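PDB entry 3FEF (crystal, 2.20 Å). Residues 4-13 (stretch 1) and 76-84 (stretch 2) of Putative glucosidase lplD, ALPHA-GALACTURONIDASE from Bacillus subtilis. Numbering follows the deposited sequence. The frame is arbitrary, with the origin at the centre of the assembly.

Stretch 1, residues 4-13: DQIKIAYIGG
Stretch 2, residues 76-84: ADIVIISIL

Strands 6-11 and 78-81 run side by side and parallel: their N-to-C axes diverge by 22° and approach to 4.7 Å. Bridges pair Ile-8 with Ile-78, Ala-9 with Val-79, Tyr-10 with Ile-80 and Ile-11 with Ile-81, with CA-CA spacings of 4.8-4.9 Å. The contact buries 705 Å².

Along stretch 2, Ala-76 (phi/psi -74/139) brings its CB to 3.8 Å from Ala-9 CB. Asp-77 leaves the extended conformation (-93/-33), and its chi1 of -57° (m) carries the carboxylate back to stretch 1, where OD2 accepts from Lys-7 N at 2.7 Å. Asp-77 N donates to Lys-7 O, also at 2.7 Å; Ile-78 N donates to that same oxygen at 3.2 Å, so one carbonyl serves two amides as the ladder begins.

From here phi/psi values are extended, and stretch 2 bonds through alternate residues. Ile-78 O accepts from Ala-9 N (2.8 Å, 168°). Val-79, chi1 t, makes no such bond across; its CA lies 3.4 Å from Ala-9 O in a CA-H...O contact, while its CG1 meets Ile-11 CD1 at 3.7 Å.

Ile-80 N donates to Ala-9 O (2.9 Å), and Ile-80 O accepts from Ile-11 N (2.8 Å). The mt side chain of Ile-80 shares a face with Ile-8 (also mt) and Tyr-10: Ile-80 CD1 reaches Ile-8 CG2 at 3.8 Å, and Ile-80 CB sits over the Tyr-10 ring, 4.2 Å from its centroid and 27° off the normal, a CH-pi contact. Tyr-10 has chi1 -160° (t) and chi2 108°.

On the other face, Ile-81 CG1 approaches Ile-11 CD1 at 4.3 Å; both side chains are mt. Ser-82 N closes the ladder on Ile-11 O (2.9 Å, 177°). Gly-12 (103/27), within a type II turn from Tyr-10 to Gly-13, lacks a CB that would fall 2.0 Å from Ser-82 O. Ile-83, chi1 p, rests CG2 3.6 Å from Gly-12 CA; Leu-84 makes no contact.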

# COMPACT_ATOMS: atom_id res chain seq x y z
N ASP A 4 20.54 18.27 -33.58
CA ASP A 4 19.79 18.61 -34.77
C ASP A 4 18.75 17.55 -35.08
O ASP A 4 18.72 16.50 -34.45
CB ASP A 4 20.74 18.74 -35.96
CG ASP A 4 21.83 19.78 -35.74
OD1 ASP A 4 21.64 20.69 -34.90
OD2 ASP A 4 22.88 19.70 -36.42
N GLN A 5 17.89 17.83 -36.06
CA GLN A 5 16.91 16.87 -36.55
C GLN A 5 15.87 16.38 -35.53
O GLN A 5 15.28 15.32 -35.69
CB GLN A 5 17.63 15.69 -37.20
CG GLN A 5 18.37 16.11 -38.47
CD GLN A 5 19.30 15.03 -38.99
OE1 GLN A 5 19.88 14.27 -38.21
NE2 GLN A 5 19.45 14.96 -40.30
N ILE A 6 15.64 17.18 -34.49
CA ILE A 6 14.60 16.87 -33.51
C ILE A 6 13.25 17.11 -34.16
O ILE A 6 13.11 18.01 -34.99
CB ILE A 6 14.71 17.80 -32.29
CG1 ILE A 6 16.05 17.57 -31.59
CG2 ILE A 6 13.52 17.59 -31.35
CD1 ILE A 6 16.33 16.10 -31.37
N LYS A 7 12.26 16.31 -33.78
CA LYS A 7 10.93 16.49 -34.35
C LYS A 7 9.85 16.64 -33.29
O LYS A 7 9.66 15.77 -32.44
CB LYS A 7 10.60 15.36 -35.32
CG LYS A 7 9.12 15.13 -35.49
CD LYS A 7 8.63 15.50 -36.87
CE LYS A 7 7.13 15.32 -36.99
NZ LYS A 7 6.70 13.98 -37.51
N ILE A 8 9.15 17.77 -33.35
CA ILE A 8 8.08 18.07 -32.42
C ILE A 8 6.74 17.99 -33.15
O ILE A 8 6.54 18.61 -34.20
CB ILE A 8 8.27 19.47 -31.85
CG1 ILE A 8 9.58 19.56 -31.06
CG2 ILE A 8 7.09 19.86 -30.96
CD1 ILE A 8 9.94 21.01 -30.66
N ALA A 9 5.82 17.20 -32.61
CA ALA A 9 4.46 17.20 -33.11
C ALA A 9 3.68 18.14 -32.22
O ALA A 9 3.77 18.08 -31.00
CB ALA A 9 3.88 15.81 -33.07
N TYR A 10 2.92 19.04 -32.83
CA TYR A 10 2.14 19.99 -32.05
C TYR A 10 0.66 19.82 -32.32
O TYR A 10 0.19 20.18 -33.39
CB TYR A 10 2.54 21.42 -32.38
CG TYR A 10 2.12 22.35 -31.29
CD1 TYR A 10 3.05 22.91 -30.45
CD2 TYR A 10 0.78 22.59 -31.04
CE1 TYR A 10 2.67 23.74 -29.42
CE2 TYR A 10 0.39 23.41 -30.01
CZ TYR A 10 1.35 23.98 -29.20
OH TYR A 10 0.98 24.80 -28.17
N ILE A 11 -0.07 19.29 -31.33
CA ILE A 11 -1.52 19.11 -31.43
C ILE A 11 -2.25 20.31 -30.83
O ILE A 11 -2.16 20.59 -29.63
CB ILE A 11 -1.96 17.81 -30.75
CG1 ILE A 11 -1.18 16.63 -31.33
CG2 ILE A 11 -3.46 17.62 -30.92
CD1 ILE A 11 -1.37 15.34 -30.59
N GLY A 12 -2.97 21.03 -31.69
CA GLY A 12 -3.57 22.30 -31.36
C GLY A 12 -2.68 23.35 -31.99
O GLY A 12 -2.62 24.50 -31.52
N GLY A 13 -2.01 22.95 -33.07
CA GLY A 13 -1.02 23.79 -33.76
C GLY A 13 -1.51 25.11 -34.37
O GLY A 13 -0.72 25.86 -34.95
N ALA A 76 7.89 11.46 -34.33
CA ALA A 76 7.97 12.59 -33.39
C ALA A 76 8.77 12.24 -32.14
O ALA A 76 8.63 11.14 -31.61
CB ALA A 76 6.57 13.06 -33.02
N ASP A 77 9.61 13.16 -31.67
CA ASP A 77 10.37 12.96 -30.43
C ASP A 77 9.60 13.55 -29.25
O ASP A 77 9.66 13.04 -28.12
CB ASP A 77 11.74 13.65 -30.52
CG ASP A 77 12.57 13.16 -31.69
OD1 ASP A 77 12.91 11.96 -31.71
OD2 ASP A 77 12.86 13.95 -32.60
N ILE A 78 8.87 14.62 -29.52
CA ILE A 78 8.12 15.33 -28.51
C ILE A 78 6.73 15.55 -29.07
O ILE A 78 6.59 15.81 -30.27
CB ILE A 78 8.77 16.70 -28.21
CG1 ILE A 78 10.21 16.51 -27.73
CG2 ILE A 78 7.94 17.48 -27.22
CD1 ILE A 78 10.35 15.79 -26.39
N VAL A 79 5.71 15.42 -28.21
CA VAL A 79 4.32 15.75 -28.56
C VAL A 79 3.78 16.77 -27.56
O VAL A 79 3.74 16.52 -26.35
CB VAL A 79 3.39 14.50 -28.60
CG1 VAL A 79 2.00 14.87 -29.06
CG2 VAL A 79 3.96 13.44 -29.54
N ILE A 80 3.40 17.93 -28.08
CA ILE A 80 2.82 18.97 -27.26
C ILE A 80 1.34 19.03 -27.58
O ILE A 80 0.94 18.97 -28.75
CB ILE A 80 3.46 20.31 -27.61
CG1 ILE A 80 4.97 20.25 -27.35
CG2 ILE A 80 2.77 21.46 -26.84
CD1 ILE A 80 5.67 21.46 -27.83
N ILE A 81 0.53 19.14 -26.53
CA ILE A 81 -0.91 19.22 -26.70
C ILE A 81 -1.45 20.47 -26.03
O ILE A 81 -1.32 20.66 -24.81
CB ILE A 81 -1.65 18.01 -26.09
CG1 ILE A 81 -0.99 16.70 -26.55
CG2 ILE A 81 -3.14 18.06 -26.47
CD1 ILE A 81 -1.49 15.46 -25.77
N SER A 82 -2.07 21.30 -26.85
CA SER A 82 -2.70 22.50 -26.37
C SER A 82 -3.93 22.79 -27.20
O SER A 82 -3.88 23.59 -28.14
CB SER A 82 -1.71 23.65 -26.52
OG SER A 82 -2.40 24.86 -26.48
N ILE A 83 -5.03 22.12 -26.88
CA ILE A 83 -6.27 22.30 -27.62
C ILE A 83 -7.37 22.82 -26.72
O ILE A 83 -7.25 22.82 -25.49
CB ILE A 83 -6.79 20.98 -28.20
CG1 ILE A 83 -7.04 19.98 -27.08
CG2 ILE A 83 -5.82 20.42 -29.26
CD1 ILE A 83 -7.58 18.69 -27.57
N LEU A 84 -8.45 23.26 -27.36
CA LEU A 84 -9.66 23.65 -26.65
C LEU A 84 -10.67 22.52 -26.86
O LEU A 84 -11.00 22.19 -28.00
CB LEU A 84 -10.21 24.95 -27.22
CG LEU A 84 -11.59 25.35 -26.68
CD1 LEU A 84 -11.51 25.78 -25.20
CD2 LEU A 84 -12.21 26.45 -27.54